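Local atomic coordinates of EXOU (Pseudomonas aeruginosa, PDB entry 4AKX), a protein that probably hydrolyses host phospholipids as a cytotoxin of the type III secretion system, and forms a heterodimeric complex with the chaperone SpcU. Residues L124-S129 / R205-G210; P222-I227 / D243-Y248; S235-G240 / L280-A285; L255-T260 / Q284-S289. All coordinates share one frame; numbering follows the deposited sequence.

Contact 1: L124-S129 / R205-G210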
loop_
_atom_site.group_PDB
_atom_site.type_symbol
_atom_site.label_atom_id
_atom_site.label_comp_id
_atom_site.label_asym_id
_atom_site.label_seq_id
_atom_site.Cartn_x
_atom_site.Cartn_y
_atom_site.Cartn_z
ATOM N N LEU B 124 -52.587 3.444 -1.939
ATOM C CA LEU B 124 -52.632 4.299 -3.117
ATOM C C LEU B 124 -52.717 3.523 -4.410
ATOM O O LEU B 124 -53.471 3.892 -5.311
ATOM C CB LEU B 124 -51.470 5.277 -3.123
ATOM C CG LEU B 124 -51.761 6.420 -2.164
ATOM C CD1 LEU B 124 -50.537 6.826 -1.350
ATOM C CD2 LEU B 124 -52.378 7.593 -2.928
ATOM N N ALA B 125 -51.976 2.425 -4.474
ATOM C CA ALA B 125 -51.994 1.561 -5.645
ATOM C C ALA B 125 -53.387 0.961 -5.834
ATOM O O ALA B 125 -53.949 1.013 -6.933
ATOM C CB ALA B 125 -50.929 0.474 -5.528
ATOM N N SER B 126 -53.956 0.449 -4.740
ATOM C CA SER B 126 -55.374 0.037 -4.674
ATOM C C SER B 126 -56.375 0.982 -5.385
ATOM O O SER B 126 -57.473 0.561 -5.739
ATOM C CB SER B 126 -55.797 -0.186 -3.219
ATOM O OG SER B 126 -56.152 1.034 -2.582
ATOM N N GLY B 127 -55.992 2.249 -5.573
ATOM C CA GLY B 127 -56.738 3.180 -6.424
ATOM C C GLY B 127 -57.457 4.265 -5.640
ATOM O O GLY B 127 -58.333 4.949 -6.170
HETATM N N MSE B 128 -57.074 4.432 -4.379
HETATM C CA MSE B 128 -57.724 5.390 -3.486
HETATM C C MSE B 128 -57.486 6.791 -3.936
HETATM O O MSE B 128 -56.374 7.299 -3.823
HETATM C CB MSE B 128 -57.035 5.287 -2.142
HETATM C CG MSE B 128 -57.727 4.311 -1.221
HETATM SE SE MSE B 128 -57.394 5.025 0.570
HETATM C CE MSE B 128 -59.220 5.699 0.944
ATOM N N SER B 129 -58.534 7.452 -4.401
ATOM C CA SER B 129 -58.423 8.851 -4.817
ATOM C C SER B 129 -57.762 9.762 -3.746
ATOM O O SER B 129 -57.748 9.424 -2.548
ATOM C CB SER B 129 -59.793 9.396 -5.249
ATOM O OG SER B 129 -60.614 9.675 -4.135
ATOM N N ARG B 205 -59.862 -2.944 -1.138
ATOM C CA ARG B 205 -60.963 -3.632 -1.815
ATOM C C ARG B 205 -62.033 -2.625 -2.277
ATOM O O ARG B 205 -62.685 -2.836 -3.304
ATOM C CB ARG B 205 -61.570 -4.686 -0.881
ATOM C CG ARG B 205 -61.897 -6.041 -1.502
ATOM C CD ARG B 205 -62.940 -6.821 -0.679
ATOM N NE ARG B 205 -62.835 -6.652 0.780
ATOM C CZ ARG B 205 -62.146 -7.455 1.598
ATOM N NH1 ARG B 205 -61.488 -8.501 1.121
ATOM N NH2 ARG B 205 -62.104 -7.209 2.905
ATOM N N LYS B 206 -62.196 -1.526 -1.534
ATOM C CA LYS B 206 -63.119 -0.461 -1.938
ATOM C C LYS B 206 -62.645 0.281 -3.181
ATOM O O LYS B 206 -63.385 0.411 -4.170
ATOM C CB LYS B 206 -63.372 0.527 -0.797
ATOM C CG LYS B 206 -64.771 0.415 -0.193
ATOM C CD LYS B 206 -64.939 1.270 1.057
ATOM C CE LYS B 206 -65.397 2.676 0.711
ATOM N NZ LYS B 206 -65.005 3.648 1.772
ATOM N N ALA B 207 -61.403 0.762 -3.127
ATOM C CA ALA B 207 -60.803 1.498 -4.240
ATOM C C ALA B 207 -60.891 0.698 -5.532
ATOM O O ALA B 207 -61.580 1.111 -6.461
ATOM C CB ALA B 207 -59.366 1.874 -3.920
ATOM N N VAL B 208 -60.260 -0.477 -5.544
ATOM C CA VAL B 208 -60.235 -1.374 -6.716
ATOM C C VAL B 208 -61.614 -1.694 -7.274
ATOM O O VAL B 208 -61.826 -1.669 -8.486
ATOM C CB VAL B 208 -59.502 -2.709 -6.427
ATOM C CG1 VAL B 208 -58.009 -2.482 -6.241
ATOM C CG2 VAL B 208 -60.091 -3.416 -5.211
ATOM N N LEU B 209 -62.553 -2.002 -6.385
ATOM C CA LEU B 209 -63.898 -2.320 -6.814
ATOM C C LEU B 209 -64.610 -1.080 -7.328
ATOM O O LEU B 209 -65.408 -1.177 -8.257
ATOM C CB LEU B 209 -64.681 -3.024 -5.709
ATOM C CG LEU B 209 -64.269 -4.489 -5.489
ATOM C CD1 LEU B 209 -64.708 -4.967 -4.110
ATOM C CD2 LEU B 209 -64.748 -5.437 -6.587
ATOM N N GLY B 210 -64.272 0.087 -6.770
ATOM C CA GLY B 210 -64.885 1.357 -7.181
ATOM C C GLY B 210 -64.476 1.813 -8.573
ATOM O O GLY B 210 -65.312 2.238 -9.385
#
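No aromatic ring enters this contact; its flat groups are two successive peptide planes at the end of helix 115-125, and what they meet is the methyl of A207. That methyl sits over one face of the peptide joining G127 to M128, with A207 CB 3.5 Å from G127 C and equally far from M128 N. The preceding peptide presents its carbonyl to helix 195-214, so that S126 O lies against A207 CB and V208 CG1. The amide of V208 is near too, but the angle is too poor for a hydrogen bond, so no polar bond crosses the contact. G127 leaves helical geometry with a positive phi (109°) in a Schellman motif, a conformation glycine adopts readily, and its CA comes within 4.9 Å of the CA of A207. The S126 hydroxyl, set between its own backbone N and carbonyl carbon (chi1 83°), bonds back to L123 O, with S126 OG 3.6 Å from A207 CB. Selenomethionine M128 adds its CG, 4.0 Å from A207 CB, before its chain bends away. G127 O is held by Q211 NE2, one turn further along helix 195-214. Around A207, V208 continues into L231 of helix 222-232 and L242 of helix 239-246, and A125 packs on L242 and on K253, just ahead of strand 254-263.

Contact 2: P222-I227 / D243-Y248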
loop_
_atom_site.group_PDB
_atom_site.type_symbol
_atom_site.label_atom_id
_atom_site.label_comp_id
_atom_site.label_asym_id
_atom_site.label_seq_id
_atom_site.Cartn_x
_atom_site.Cartn_y
_atom_site.Cartn_z
ATOM N N PRO B 222 -64.079 -10.774 -19.016
ATOM C CA PRO B 222 -63.891 -12.006 -18.256
ATOM C C PRO B 222 -62.885 -11.901 -17.107
ATOM O O PRO B 222 -63.263 -12.035 -15.955
ATOM C CB PRO B 222 -63.384 -12.989 -19.326
ATOM C CG PRO B 222 -63.863 -12.422 -20.649
ATOM C CD PRO B 222 -64.503 -11.081 -20.394
ATOM N N THR B 223 -61.620 -11.644 -17.421
ATOM C CA THR B 223 -60.559 -11.681 -16.405
ATOM C C THR B 223 -60.785 -10.678 -15.253
ATOM O O THR B 223 -60.543 -10.993 -14.079
ATOM C CB THR B 223 -59.132 -11.538 -17.023
ATOM O OG1 THR B 223 -58.990 -10.262 -17.663
ATOM C CG2 THR B 223 -58.864 -12.648 -18.051
ATOM N N VAL B 224 -61.264 -9.486 -15.596
ATOM C CA VAL B 224 -61.624 -8.482 -14.601
ATOM C C VAL B 224 -62.802 -8.965 -13.741
ATOM O O VAL B 224 -62.743 -8.925 -12.510
ATOM C CB VAL B 224 -61.991 -7.141 -15.271
ATOM C CG1 VAL B 224 -62.254 -6.065 -14.224
ATOM C CG2 VAL B 224 -60.888 -6.712 -16.228
ATOM N N ALA B 225 -63.866 -9.419 -14.402
ATOM C CA ALA B 225 -65.060 -9.890 -13.715
ATOM C C ALA B 225 -64.774 -11.148 -12.895
ATOM O O ALA B 225 -65.539 -11.500 -12.001
ATOM C CB ALA B 225 -66.175 -10.138 -14.708
ATOM N N ALA B 226 -63.664 -11.817 -13.206
ATOM C CA ALA B 226 -63.165 -12.923 -12.391
ATOM C C ALA B 226 -62.550 -12.378 -11.102
ATOM O O ALA B 226 -62.696 -12.984 -10.036
ATOM C CB ALA B 226 -62.142 -13.743 -13.167
ATOM N N ILE B 227 -61.883 -11.223 -11.205
ATOM C CA ILE B 227 -61.169 -10.626 -10.079
ATOM C C ILE B 227 -62.095 -9.953 -9.078
ATOM O O ILE B 227 -61.837 -9.989 -7.888
ATOM C CB ILE B 227 -60.088 -9.629 -10.554
ATOM C CG1 ILE B 227 -58.726 -10.333 -10.670
ATOM C CG2 ILE B 227 -59.969 -8.461 -9.585
ATOM C CD1 ILE B 227 -57.784 -9.730 -11.686
ATOM N N ASP B 243 -51.450 -5.476 -10.515
ATOM C CA ASP B 243 -50.805 -5.518 -11.807
ATOM C C ASP B 243 -51.829 -5.670 -12.934
ATOM O O ASP B 243 -51.948 -4.801 -13.807
ATOM C CB ASP B 243 -49.807 -6.673 -11.838
ATOM C CG ASP B 243 -48.864 -6.596 -13.016
ATOM O OD1 ASP B 243 -47.848 -5.873 -12.914
ATOM O OD2 ASP B 243 -49.126 -7.272 -14.037
ATOM N N ARG B 244 -52.583 -6.763 -12.898
ATOM C CA ARG B 244 -53.502 -7.087 -13.982
ATOM C C ARG B 244 -54.510 -5.978 -14.280
ATOM O O ARG B 244 -54.954 -5.825 -15.419
ATOM C CB ARG B 244 -54.210 -8.396 -13.693
ATOM C CG ARG B 244 -53.299 -9.586 -13.867
ATOM C CD ARG B 244 -53.943 -10.848 -13.358
ATOM N NE ARG B 244 -53.253 -12.029 -13.864
ATOM C CZ ARG B 244 -53.699 -13.272 -13.719
ATOM N NH1 ARG B 244 -54.827 -13.495 -13.058
ATOM N NH2 ARG B 244 -53.018 -14.296 -14.219
ATOM N N LEU B 245 -54.829 -5.181 -13.260
ATOM C CA LEU B 245 -55.776 -4.073 -13.392
ATOM C C LEU B 245 -55.162 -2.769 -13.907
ATOM O O LEU B 245 -55.832 -1.998 -14.601
ATOM C CB LEU B 245 -56.509 -3.860 -12.073
ATOM C CG LEU B 245 -57.430 -5.044 -11.755
ATOM C CD1 LEU B 245 -57.745 -5.168 -10.266
ATOM C CD2 LEU B 245 -58.702 -5.003 -12.605
ATOM N N SER B 246 -53.886 -2.544 -13.601
ATOM C CA SER B 246 -53.166 -1.365 -14.098
ATOM C C SER B 246 -53.008 -1.322 -15.626
ATOM O O SER B 246 -52.796 -0.247 -16.198
ATOM C CB SER B 246 -51.805 -1.230 -13.427
ATOM O OG SER B 246 -51.102 -2.446 -13.515
ATOM N N ALA B 247 -53.122 -2.475 -16.280
ATOM C CA ALA B 247 -53.156 -2.520 -17.744
ATOM C C ALA B 247 -54.463 -1.980 -18.335
ATOM O O ALA B 247 -54.460 -1.367 -19.410
ATOM C CB ALA B 247 -52.895 -3.929 -18.241
ATOM N N TYR B 248 -55.579 -2.228 -17.643
ATOM C CA TYR B 248 -56.877 -1.696 -18.054
ATOM C C TYR B 248 -57.026 -0.253 -17.588
ATOM O O TYR B 248 -57.019 0.672 -18.396
ATOM C CB TYR B 248 -58.017 -2.522 -17.472
ATOM C CG TYR B 248 -58.074 -3.955 -17.932
ATOM C CD1 TYR B 248 -58.810 -4.318 -19.064
ATOM C CD2 TYR B 248 -57.433 -4.959 -17.208
ATOM C CE1 TYR B 248 -58.886 -5.643 -19.472
ATOM C CE2 TYR B 248 -57.488 -6.282 -17.615
ATOM C CZ TYR B 248 -58.217 -6.620 -18.743
ATOM O OH TYR B 248 -58.273 -7.938 -19.137
#
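Y248 and V224 point at each other tip to tip, and the rest of the contact is arranged beside that pair. The tyrosine CG stands anti to its own carbonyl carbon (chi1 -63°), which swings the ring out toward helix 222-232. V224 CG2 comes down on one face of this ring, 3.7 Å from its centroid and displaced toward the rim at the CE2-CZ bond, a CH-pi contact. Beyond V224 the phenol reaches T223, whose side chain crosses the tyrosine at about a right angle; Y248 OH donates a weak hydrogen bond to T223 OG1 at 2.8 Å. The polar end of the contact is thus at its exposed margin. The valine divides its work: with chi1 at -175°, CG1 lies anti to the backbone N and meets L245 CD2 at 4.0 Å, the two side chains crossing obliquely. Helices 222-232 and 239-246 are consecutive in the patatin-like phospholipase region, so this is packing of two neighbouring helices, with Y248 joining in from further along the chain, and V224 and L245 the residues of closest backbone approach. L245 forks over the helix opposite. Its CD2 takes the valine, and its CD1 meets I227 CG2 head-on at 4.0 Å. I227 sends its other branch outward, CD1 lying 4.3 Å from R244 CB, where the aliphatic start of the arginine borders the buried leucine and isoleucine. L245 also packs on I252 of the following loop, while S246 OG bonds back to D243 O in the plane of that carbonyl.

Contact 3: S235-G240 / L280-A285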
loop_
_atom_site.group_PDB
_atom_site.type_symbol
_atom_site.label_atom_id
_atom_site.label_comp_id
_atom_site.label_asym_id
_atom_site.label_seq_id
_atom_site.Cartn_x
_atom_site.Cartn_y
_atom_site.Cartn_z
ATOM N N SER B 235 -62.126 -11.884 -0.389
ATOM C CA SER B 235 -60.674 -11.927 -0.674
ATOM C C SER B 235 -60.030 -10.531 -0.751
ATOM O O SER B 235 -60.670 -9.555 -1.174
ATOM C CB SER B 235 -60.398 -12.686 -1.975
ATOM O OG SER B 235 -61.497 -13.513 -2.319
ATOM N N GLY B 236 -58.767 -10.446 -0.340
ATOM C CA GLY B 236 -58.002 -9.197 -0.432
ATOM C C GLY B 236 -57.377 -9.002 -1.806
ATOM O O GLY B 236 -57.275 -9.953 -2.597
ATOM N N VAL B 237 -56.962 -7.774 -2.103
ATOM C CA VAL B 237 -56.251 -7.534 -3.351
ATOM C C VAL B 237 -54.814 -8.066 -3.290
ATOM O O VAL B 237 -54.098 -7.857 -2.313
ATOM C CB VAL B 237 -56.295 -6.052 -3.798
ATOM C CG1 VAL B 237 -57.611 -5.410 -3.360
ATOM C CG2 VAL B 237 -55.095 -5.273 -3.254
ATOM N N THR B 238 -54.440 -8.814 -4.318
ATOM C CA THR B 238 -53.101 -9.353 -4.444
ATOM C C THR B 238 -52.230 -8.364 -5.229
ATOM O O THR B 238 -52.699 -7.295 -5.624
ATOM C CB THR B 238 -53.120 -10.749 -5.133
ATOM O OG1 THR B 238 -53.708 -10.667 -6.445
ATOM C CG2 THR B 238 -53.894 -11.750 -4.284
ATOM N N PHE B 239 -50.961 -8.699 -5.430
ATOM C CA PHE B 239 -50.161 -7.969 -6.399
ATOM C C PHE B 239 -50.579 -8.393 -7.812
ATOM O O PHE B 239 -50.821 -7.544 -8.689
ATOM C CB PHE B 239 -48.665 -8.203 -6.174
ATOM C CG PHE B 239 -48.166 -7.751 -4.823
ATOM C CD1 PHE B 239 -47.746 -6.437 -4.615
ATOM C CD2 PHE B 239 -48.058 -8.656 -3.775
ATOM C CE1 PHE B 239 -47.266 -6.031 -3.382
ATOM C CE2 PHE B 239 -47.573 -8.258 -2.544
ATOM C CZ PHE B 239 -47.193 -6.938 -2.342
ATOM N N GLY B 240 -50.712 -9.707 -8.006
ATOM C CA GLY B 240 -51.040 -10.281 -9.311
ATOM C C GLY B 240 -52.116 -9.503 -10.048
ATOM O O GLY B 240 -52.068 -9.346 -11.276
ATOM N N LEU B 280 -49.967 -13.593 -3.046
ATOM C CA LEU B 280 -49.996 -13.080 -1.687
ATOM C C LEU B 280 -50.740 -11.753 -1.674
ATOM O O LEU B 280 -50.705 -11.000 -2.644
ATOM C CB LEU B 280 -48.580 -12.893 -1.152
ATOM C CG LEU B 280 -48.424 -11.884 -0.016
ATOM C CD1 LEU B 280 -48.602 -12.561 1.334
ATOM C CD2 LEU B 280 -47.077 -11.188 -0.108
ATOM N N GLU B 281 -51.422 -11.482 -0.572
ATOM C CA GLU B 281 -52.254 -10.301 -0.456
ATOM C C GLU B 281 -51.475 -9.052 -0.047
ATOM O O GLU B 281 -50.726 -9.059 0.921
ATOM C CB GLU B 281 -53.358 -10.552 0.562
ATOM C CG GLU B 281 -54.646 -11.119 -0.001
ATOM C CD GLU B 281 -55.674 -11.336 1.091
ATOM O OE1 GLU B 281 -55.670 -10.567 2.082
ATOM O OE2 GLU B 281 -56.473 -12.281 0.976
ATOM N N VAL B 282 -51.747 -7.965 -0.752
ATOM C CA VAL B 282 -51.149 -6.650 -0.499
ATOM C C VAL B 282 -51.239 -6.215 0.944
ATOM O O VAL B 282 -50.343 -5.582 1.461
ATOM C CB VAL B 282 -51.801 -5.564 -1.389
ATOM C CG1 VAL B 282 -51.602 -4.178 -0.793
ATOM C CG2 VAL B 282 -51.241 -5.644 -2.809
ATOM N N ALA B 283 -52.347 -6.531 1.579
ATOM C CA ALA B 283 -52.551 -6.171 2.980
ATOM C C ALA B 283 -51.546 -6.884 3.883
ATOM O O ALA B 283 -50.956 -6.267 4.771
ATOM C CB ALA B 283 -53.986 -6.481 3.413
ATOM N N GLN B 284 -51.349 -8.177 3.640
ATOM C CA GLN B 284 -50.554 -9.003 4.529
ATOM C C GLN B 284 -49.154 -8.436 4.598
ATOM O O GLN B 284 -48.609 -8.187 5.684
ATOM C CB GLN B 284 -50.504 -10.445 4.019
ATOM C CG GLN B 284 -49.778 -11.388 4.974
ATOM C CD GLN B 284 -50.320 -12.806 4.954
ATOM O OE1 GLN B 284 -51.345 -13.091 4.324
ATOM N NE2 GLN B 284 -49.631 -13.704 5.648
ATOM N N ALA B 285 -48.608 -8.198 3.410
ATOM C CA ALA B 285 -47.250 -7.745 3.233
ATOM C C ALA B 285 -46.998 -6.389 3.903
ATOM O O ALA B 285 -46.062 -6.251 4.690
ATOM C CB ALA B 285 -46.926 -7.684 1.745
#
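Two torsions set up the central pair: F239 holds its CG anti to its own carbonyl carbon (chi1 -61°), and V282 turns CG1 anti to its backbone N (chi1 158°), leaving CG2 to face the ring. V282 CG2 therefore stands over the middle of the phenylalanine face, 4.0 Å from the centroid, in a CH-pi contact. In the plane of the ring, L280 CD2 meets the CE2 edge at 3.8 Å, its side chain running alongside the phenylalanine; A285 CB comes to the edge at CZ. V237 CG2 crosses V282 obliquely, touching its CB at 3.8 Å. E281 is extended beyond CG and sends its carboxylate along the loop to G236, whose N donates a weak hydrogen bond to OE2 at 3.2 Å. The main polar link is V282 N to V237 O, 2.8 Å, lying in the carbonyl plane with an N-H...O angle of 154°. Outside, F272 and L255 from two strands pack on F239, and R201 on E281. E281 occupies the N-cap position of helix 282-288, so the arrangement is that of a helix N-terminus whose first-turn amide is satisfied by a carbonyl from a separate loop, within the patatin-like phospholipase region.

Contact 4: L255-T260 / Q284-S289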
loop_
_atom_site.group_PDB
_atom_site.type_symbol
_atom_site.label_atom_id
_atom_site.label_comp_id
_atom_site.label_asym_id
_atom_site.label_seq_id
_atom_site.Cartn_x
_atom_site.Cartn_y
_atom_site.Cartn_z
ATOM N N LEU B 255 -47.494 -2.445 -7.254
ATOM C CA LEU B 255 -46.948 -2.231 -5.930
ATOM C C LEU B 255 -45.698 -3.035 -5.709
ATOM O O LEU B 255 -45.594 -4.199 -6.152
ATOM C CB LEU B 255 -47.986 -2.540 -4.848
ATOM C CG LEU B 255 -47.614 -2.279 -3.376
ATOM C CD1 LEU B 255 -47.513 -0.791 -3.058
ATOM C CD2 LEU B 255 -48.611 -2.945 -2.447
ATOM N N ASN B 256 -44.737 -2.380 -5.062
ATOM C CA ASN B 256 -43.516 -3.013 -4.622
ATOM C C ASN B 256 -43.312 -2.575 -3.195
ATOM O O ASN B 256 -43.147 -1.380 -2.922
ATOM C CB ASN B 256 -42.303 -2.561 -5.460
ATOM C CG ASN B 256 -42.485 -2.790 -6.966
ATOM O OD1 ASN B 256 -41.928 -3.746 -7.541
ATOM N ND2 ASN B 256 -43.220 -1.880 -7.626
ATOM N N ILE B 257 -43.340 -3.532 -2.272
ATOM C CA ILE B 257 -43.027 -3.228 -0.890
ATOM C C ILE B 257 -41.745 -3.922 -0.498
ATOM O O ILE B 257 -41.660 -5.153 -0.530
ATOM C CB ILE B 257 -44.152 -3.642 0.075
ATOM C CG1 ILE B 257 -45.482 -3.036 -0.354
ATOM C CG2 ILE B 257 -43.834 -3.184 1.489
ATOM C CD1 ILE B 257 -46.622 -3.398 0.567
ATOM N N THR B 258 -40.739 -3.125 -0.158
ATOM C CA THR B 258 -39.447 -3.672 0.262
ATOM C C THR B 258 -39.353 -3.597 1.784
ATOM O O THR B 258 -40.091 -2.824 2.411
ATOM C CB THR B 258 -38.211 -2.997 -0.449
ATOM O OG1 THR B 258 -38.255 -1.571 -0.321
ATOM C CG2 THR B 258 -38.171 -3.338 -1.934
ATOM N N GLY B 259 -38.493 -4.436 2.367
ATOM C CA GLY B 259 -38.276 -4.463 3.811
ATOM C C GLY B 259 -37.000 -5.208 4.138
ATOM O O GLY B 259 -36.578 -6.067 3.378
ATOM N N THR B 260 -36.388 -4.894 5.276
ATOM C CA THR B 260 -35.084 -5.454 5.628
ATOM C C THR B 260 -35.106 -6.166 6.984
ATOM O O THR B 260 -35.090 -5.510 8.023
ATOM C CB THR B 260 -34.005 -4.353 5.667
ATOM O OG1 THR B 260 -32.816 -4.864 6.284
ATOM C CG2 THR B 260 -34.503 -3.136 6.456
ATOM N N GLN B 284 -51.349 -8.177 3.640
ATOM C CA GLN B 284 -50.554 -9.003 4.529
ATOM C C GLN B 284 -49.154 -8.436 4.598
ATOM O O GLN B 284 -48.609 -8.187 5.684
ATOM C CB GLN B 284 -50.504 -10.445 4.019
ATOM C CG GLN B 284 -49.778 -11.388 4.974
ATOM C CD GLN B 284 -50.320 -12.806 4.954
ATOM O OE1 GLN B 284 -51.345 -13.091 4.324
ATOM N NE2 GLN B 284 -49.631 -13.704 5.648
ATOM N N ALA B 285 -48.608 -8.198 3.410
ATOM C CA ALA B 285 -47.250 -7.745 3.233
ATOM C C ALA B 285 -46.998 -6.389 3.903
ATOM O O ALA B 285 -46.062 -6.251 4.690
ATOM C CB ALA B 285 -46.926 -7.684 1.745
ATOM N N ALA B 286 -47.845 -5.405 3.606
ATOM C CA ALA B 286 -47.652 -4.040 4.097
ATOM C C ALA B 286 -47.590 -4.003 5.617
ATOM O O ALA B 286 -46.921 -3.137 6.194
ATOM C CB ALA B 286 -48.755 -3.131 3.586
ATOM N N HIS B 287 -48.287 -4.959 6.247
ATOM C CA HIS B 287 -48.248 -5.175 7.695
ATOM C C HIS B 287 -46.998 -5.882 8.104
ATOM O O HIS B 287 -46.382 -5.530 9.113
ATOM C CB HIS B 287 -49.468 -5.977 8.162
ATOM C CG HIS B 287 -49.470 -6.298 9.665
ATOM N ND1 HIS B 287 -49.303 -7.557 10.146
ATOM C CD2 HIS B 287 -49.630 -5.467 10.786
ATOM C CE1 HIS B 287 -49.345 -7.530 11.495
ATOM N NE2 HIS B 287 -49.551 -6.255 11.885
ATOM N N ILE B 288 -46.626 -6.917 7.357
ATOM C CA ILE B 288 -45.415 -7.648 7.687
ATOM C C ILE B 288 -44.278 -6.645 7.723
ATOM O O ILE B 288 -43.560 -6.558 8.718
ATOM C CB ILE B 288 -45.113 -8.806 6.699
ATOM C CG1 ILE B 288 -46.274 -9.813 6.674
ATOM C CG2 ILE B 288 -43.807 -9.512 7.068
ATOM C CD1 ILE B 288 -46.601 -10.428 8.027
ATOM N N SER B 289 -44.184 -5.832 6.670
ATOM C CA SER B 289 -43.171 -4.787 6.588
ATOM C C SER B 289 -43.493 -3.564 7.462
ATOM O O SER B 289 -42.768 -2.571 7.451
ATOM C CB SER B 289 -42.954 -4.371 5.139
ATOM O OG SER B 289 -41.706 -3.714 4.992
#
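S289 and I257 carry this contact, one by a hydrogen bond and the other by its two branches. S289 OG donates to T258 O at 3.2 Å, approaching from above the carbonyl plane, 38° out of it. The hydroxyl also lies over the backbone of the next residue, 3.7 Å from G259 CA, where the absence of a side chain lets it come close. Beside it, I257 CG2 touches S289 CB at 3.9 Å. The other isoleucine branch reaches the helix side: CD1 meets A286 CB at 3.7 Å and only grazes A285. These positions follow from torsions, I257 having CG2 anti to its backbone N while S289 has OG anti to its own (chi1 -160°). S289 is the first residue past helix 282-288, its N bonded to A285 O, which sets its backbone beside the strand; chi1 then directs OG. Further out, L200 of helix 195-214 backs A286, and F272 packs on A285. Strand 254-263 runs parallel to strand 110-114 on one side, with T258 bonded through its backbone to G113, and antiparallel to 266-273 on the other. Helix 282-288 lies on this mixed sheet, with S289 near, though not touching, what is probably the GxSxG nucleophile elbow.

All four contacts belong to the patatin-like phospholipase region. Contacts 1, 2 and 3 lie about 13 to 14 Å apart between centres; contacts 3 and 4 are closest, about 10 Å, and contacts 2 and 4 farthest, about 22 Å. Along the chain contact 1 closes before the others open, contacts 2 and 3 interleave through helix 239-246, and contacts 3 and 4 both end on helix 282-288, sharing Q284 and A285. R205 NH1 of contact 1 makes a weak hydrogen bond to S235 O of contact 3, and V282 of contact 3 packs on L255 of contact 4. Together they run from the peripheral helices 195-214 and 222-232 inward to the mixed sheet.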